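Local coordinates for protein putative glutathione S-transferase (Sinorhizobium meliloti, PDB 4MDC) that probably transfers glutathione to electrophilic substrates as a homodimeric glutathione S-transferase, at residues F37-I41 / Y191-A195; A34-V38 / A86-S90. One frame throughout, in Å; residues are numbered along the deposited sequence.

Contact 1: F37-I41 / Y191-A195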
loop_
_atom_site.group_PDB
_atom_site.type_symbol
_atom_site.label_atom_id
_atom_site.label_comp_id
_atom_site.label_asym_id
_atom_site.label_seq_id
_atom_site.Cartn_x
_atom_site.Cartn_y
_atom_site.Cartn_z
ATOM N N PHE B 37 12.994 -0.431 -6.438
ATOM C CA PHE B 37 12.673 0.966 -6.214
ATOM C C PHE B 37 13.533 1.539 -5.071
ATOM O O PHE B 37 14.107 2.627 -5.222
ATOM C CB PHE B 37 11.196 1.054 -5.873
ATOM C CG PHE B 37 10.737 2.360 -5.282
ATOM C CD1 PHE B 37 10.690 3.542 -6.041
ATOM C CD2 PHE B 37 10.324 2.407 -3.989
ATOM C CE1 PHE B 37 10.200 4.723 -5.492
ATOM C CE2 PHE B 37 9.817 3.592 -3.444
ATOM C CZ PHE B 37 9.761 4.762 -4.194
ATOM N N VAL B 38 13.587 0.825 -3.967
ATOM C CA VAL B 38 14.433 1.227 -2.851
ATOM C C VAL B 38 15.906 1.265 -3.194
ATOM O O VAL B 38 16.607 2.198 -2.875
ATOM C CB VAL B 38 14.159 0.354 -1.623
ATOM C CG1 VAL B 38 15.139 0.667 -0.510
ATOM C CG2 VAL B 38 12.746 0.666 -1.128
ATOM N N ARG B 39 16.376 0.259 -3.919
ATOM C CA ARG B 39 17.739 0.291 -4.370
ATOM C C ARG B 39 18.071 1.538 -5.185
ATOM O O ARG B 39 19.175 2.097 -5.069
ATOM C CB ARG B 39 18.083 -0.974 -5.162
ATOM C CG ARG B 39 18.234 -2.196 -4.279
ATOM C CD ARG B 39 18.193 -3.470 -5.106
ATOM N NE ARG B 39 19.376 -3.629 -5.932
ATOM C CZ ARG B 39 19.520 -4.604 -6.827
ATOM N NH1 ARG B 39 18.513 -5.448 -7.085
ATOM N NH2 ARG B 39 20.664 -4.692 -7.522
ATOM N N LEU B 40 17.162 1.921 -6.078
ATOM C CA LEU B 40 17.360 3.076 -6.898
ATOM C C LEU B 40 17.457 4.337 -6.081
ATOM O O LEU B 40 18.327 5.198 -6.368
ATOM C CB LEU B 40 16.267 3.208 -7.963
ATOM C CG LEU B 40 16.257 2.184 -9.098
ATOM C CD1 LEU B 40 14.970 2.305 -9.915
ATOM C CD2 LEU B 40 17.471 2.359 -9.991
ATOM N N ILE B 41 16.598 4.469 -5.083
ATOM C CA ILE B 41 16.708 5.612 -4.190
ATOM C C ILE B 41 18.061 5.677 -3.468
ATOM O O ILE B 41 18.734 6.727 -3.466
ATOM C CB ILE B 41 15.589 5.655 -3.127
ATOM C CG1 ILE B 41 14.216 5.679 -3.806
ATOM C CG2 ILE B 41 15.824 6.851 -2.248
ATOM C CD1 ILE B 41 13.116 5.342 -2.827
ATOM N N TYR B 191 10.399 9.958 -7.141
ATOM C CA TYR B 191 10.059 8.569 -6.822
ATOM C C TYR B 191 9.100 7.925 -7.827
ATOM O O TYR B 191 9.097 6.701 -7.985
ATOM C CB TYR B 191 9.412 8.528 -5.412
ATOM C CG TYR B 191 10.306 8.687 -4.204
ATOM C CD1 TYR B 191 11.668 8.671 -4.263
ATOM C CD2 TYR B 191 9.727 8.959 -2.935
ATOM C CE1 TYR B 191 12.434 8.842 -3.129
ATOM C CE2 TYR B 191 10.481 9.114 -1.800
ATOM C CZ TYR B 191 11.887 9.026 -1.903
ATOM O OH TYR B 191 12.667 9.191 -0.762
ATOM N N GLY B 192 8.143 8.696 -8.370
ATOM C CA GLY B 192 7.196 8.168 -9.361
ATOM C C GLY B 192 7.900 7.494 -10.547
ATOM O O GLY B 192 7.530 6.400 -10.971
ATOM N N ASP B 193 8.885 8.176 -11.111
ATOM C CA ASP B 193 9.732 7.634 -12.221
ATOM C C ASP B 193 10.482 6.392 -11.777
ATOM O O ASP B 193 10.543 5.346 -12.495
ATOM C CB ASP B 193 10.730 8.684 -12.711
ATOM C CG ASP B 193 10.077 9.924 -13.211
ATOM O OD1 ASP B 193 9.620 9.957 -14.377
ATOM O OD2 ASP B 193 9.988 10.880 -12.369
ATOM N N LEU B 194 11.068 6.433 -10.580
ATOM C CA LEU B 194 11.836 5.304 -10.061
ATOM C C LEU B 194 10.963 4.101 -9.827
ATOM O O LEU B 194 11.326 2.938 -10.079
ATOM C CB LEU B 194 12.650 5.636 -8.822
ATOM C CG LEU B 194 13.624 6.795 -8.908
ATOM C CD1 LEU B 194 14.421 6.934 -7.636
ATOM C CD2 LEU B 194 14.538 6.676 -10.095
ATOM N N ALA B 195 9.779 4.290 -9.294
ATOM C CA ALA B 195 8.863 3.165 -9.065
ATOM C C ALA B 195 8.399 2.502 -10.367
ATOM O O ALA B 195 8.354 1.274 -10.444
ATOM C CB ALA B 195 7.640 3.680 -8.311
#
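Phe37 and Tyr191 meet as a T-shaped pair: the edge of the phenylalanine ring is directed at the tyrosine face, with ring centroids 5.7 Å apart and planes at 78°. The torsion that reaches this position sets Phe37 CG anti to its own N (chi1 166°), carrying the ring out from helix 33-44 to the first turn of helix 191-205. There its rim runs along backbone as well as side chain: CE1 of Phe37 lies 3.4 Å from Tyr191 O, near the ring plane, and CD1 of Phe37 comes within 3.8 Å of Ala195 CB. Tyr191 O already accepts the helical bond from Ala195 N, so the aromatic edge borders a polar atom whose main partner is in place. Because the first segment belongs to the thioredoxin-like N-terminal domain of the glutathione transferase fold and the second to the all-helical C-terminal domain, these side chains form part of the interface between the two domains. The local axes approach to 9.5 Å and their N-to-C directions differ by 131°. One turn after Phe37, Ile41 crosses the tyrosine at about a right angle, its CD1 3.6 Å from Tyr191 CE1; the same methyl rests above a face of the Phe37 ring, offset toward the rim. Leu194 touches both Phe37 and Ile41, its CD1 4.0 Å from Ile41 CG1, while the Leu40 CD1 methyl approaches Leu194 O at 3.7 Å. The tyrosine hydroxyl is hydrogen-bonded to Ser90 O on helix 86-96. Were residue 191 an alanine, Phe37 would probably lose the face its edge meets, Ile41 CD1 the ring it packs against, and Ser90 O its hydroxyl partner. Ile117 and Thr121 of helix 111-145 also pack against the tyrosine.

Contact 2: A34-V38 / A86-S90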
loop_
_atom_site.group_PDB
_atom_site.type_symbol
_atom_site.label_atom_id
_atom_site.label_comp_id
_atom_site.label_asym_id
_atom_site.label_seq_id
_atom_site.Cartn_x
_atom_site.Cartn_y
_atom_site.Cartn_z
ATOM N N ALA B 34 9.335 -3.371 -5.690
ATOM C CA ALA B 34 9.467 -2.543 -4.495
ATOM C C ALA B 34 10.949 -2.536 -4.020
ATOM O O ALA B 34 11.461 -1.512 -3.588
ATOM C CB ALA B 34 8.510 -3.003 -3.382
ATOM N N SER B 35 11.632 -3.681 -4.122
ATOM C CA SER B 35 12.994 -3.787 -3.766
ATOM C C SER B 35 13.874 -2.947 -4.691
ATOM O O SER B 35 14.799 -2.282 -4.244
ATOM C CB SER B 35 13.481 -5.275 -3.840
ATOM O OG SER B 35 12.867 -6.150 -2.881
ATOM N N ARG B 36 13.656 -3.062 -6.002
ATOM C CA ARG B 36 14.410 -2.298 -6.957
ATOM C C ARG B 36 14.201 -0.808 -6.794
ATOM O O ARG B 36 15.133 -0.043 -6.968
ATOM C CB ARG B 36 14.094 -2.754 -8.392
ATOM C CG ARG B 36 14.655 -4.125 -8.715
ATOM C CD ARG B 36 14.478 -4.447 -10.161
ATOM N NE ARG B 36 15.322 -5.613 -10.508
ATOM C CZ ARG B 36 15.805 -5.840 -11.698
ATOM N NH1 ARG B 36 15.547 -5.077 -12.739
ATOM N NH2 ARG B 36 16.632 -6.895 -11.859
ATOM N N PHE B 37 12.994 -0.431 -6.438
ATOM C CA PHE B 37 12.673 0.966 -6.214
ATOM C C PHE B 37 13.533 1.539 -5.071
ATOM O O PHE B 37 14.107 2.627 -5.222
ATOM C CB PHE B 37 11.196 1.054 -5.873
ATOM C CG PHE B 37 10.737 2.360 -5.282
ATOM C CD1 PHE B 37 10.690 3.542 -6.041
ATOM C CD2 PHE B 37 10.324 2.407 -3.989
ATOM C CE1 PHE B 37 10.200 4.723 -5.492
ATOM C CE2 PHE B 37 9.817 3.592 -3.444
ATOM C CZ PHE B 37 9.761 4.762 -4.194
ATOM N N VAL B 38 13.587 0.825 -3.967
ATOM C CA VAL B 38 14.433 1.227 -2.851
ATOM C C VAL B 38 15.906 1.265 -3.194
ATOM O O VAL B 38 16.607 2.198 -2.875
ATOM C CB VAL B 38 14.159 0.354 -1.623
ATOM C CG1 VAL B 38 15.139 0.667 -0.510
ATOM C CG2 VAL B 38 12.746 0.666 -1.128
ATOM N N ALA B 86 8.185 -0.509 0.549
ATOM C CA ALA B 86 8.687 0.601 -0.221
ATOM C C ALA B 86 8.225 1.973 0.292
ATOM O O ALA B 86 8.990 2.921 0.264
ATOM C CB ALA B 86 8.299 0.422 -1.649
ATOM N N THR B 87 7.006 2.037 0.739
ATOM C CA THR B 87 6.448 3.348 1.185
ATOM C C THR B 87 7.213 3.812 2.449
ATOM O O THR B 87 7.754 4.922 2.465
ATOM C CB THR B 87 4.939 3.252 1.403
ATOM O OG1 THR B 87 4.281 3.078 0.173
ATOM C CG2 THR B 87 4.401 4.563 2.019
ATOM N N ILE B 88 7.244 2.976 3.481
ATOM C CA ILE B 88 7.869 3.331 4.740
ATOM C C ILE B 88 9.352 3.664 4.551
ATOM O O ILE B 88 9.849 4.704 5.037
ATOM C CB ILE B 88 7.615 2.241 5.811
ATOM C CG1 ILE B 88 6.147 2.318 6.240
ATOM C CG2 ILE B 88 8.466 2.440 7.054
ATOM C CD1 ILE B 88 5.689 1.229 7.164
ATOM N N ILE B 89 10.034 2.850 3.742
ATOM C CA ILE B 89 11.413 3.104 3.550
ATOM C C ILE B 89 11.685 4.393 2.786
ATOM O O ILE B 89 12.576 5.203 3.144
ATOM C CB ILE B 89 12.095 1.883 2.868
ATOM C CG1 ILE B 89 12.017 0.637 3.728
ATOM C CG2 ILE B 89 13.538 2.234 2.560
ATOM C CD1 ILE B 89 12.306 -0.628 2.924
ATOM N N SER B 90 10.945 4.602 1.685
ATOM C CA SER B 90 11.153 5.798 0.876
ATOM C C SER B 90 10.861 7.114 1.657
ATOM O O SER B 90 11.549 8.120 1.456
ATOM C CB SER B 90 10.349 5.697 -0.449
ATOM O OG SER B 90 8.950 5.731 -0.224
#
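With CG1 anti to the backbone N (chi1 174°), Val38 directs that methyl at Ile89, whose CG2 is likewise anti to its N; the two side chains cross at about a right angle, Val38 CG1 to Ile89 CG2 measuring 3.8 Å. Farther toward the helix starts, Ala34 CB and Ala86 CB touch at 3.8 Å, where the backbones come nearest, Ala34 CA to Ala86 CA at 5.4 Å. Ala86 CB also reaches the Phe37 ring, 3.7 Å from CD2, and Ser90 CB adds a contact of 3.7 Å to CE2 of the same ring. The local axes approach to 9.9 Å and run nearly parallel, at 10°. Both helices belong to the thioredoxin-like domain, where they pack side by side, and Val38 additionally meets Leu26 of strand 25-28. Beyond the contact, Thr87 and Ile88 pack on Glu122 of the second subunit, placing helix 86-96 beside the dimer interface. A chi1 of 67° turns Ser90 OG back onto its own helix, where either Ala86 O (2.9 Å) or Thr87 O (3.1 Å) could accept its one proton. Ser90 OG and Ala86 O lie at the Phe37 ring edge, but no hydrogen bond crosses between the segments, whose contacts are mainly apolar.

In the fold
Contacts 1 and 2 both start from helix 33-44, their centres about 7 Å apart and each about 7 Å from the centre of the chain. Their segments overlap at Phe37 and Val38, but of these two only Phe37 makes contacts in both. Helix 86-96, the partner in contact 2, comes later in the chain, and helix 191-205, the partner in contact 1, later still. Contact 2 therefore joins two helices of the N-terminal domain, whereas contact 1 ties helix 33-44 to the C-terminal domain. The hydrogen bond from Tyr191 to Ser90 extends that link to helix 86-96, and Ile41 CD1 packs 3.7 Å from Ser90 CB. Domain core and domain interface are thus continuous.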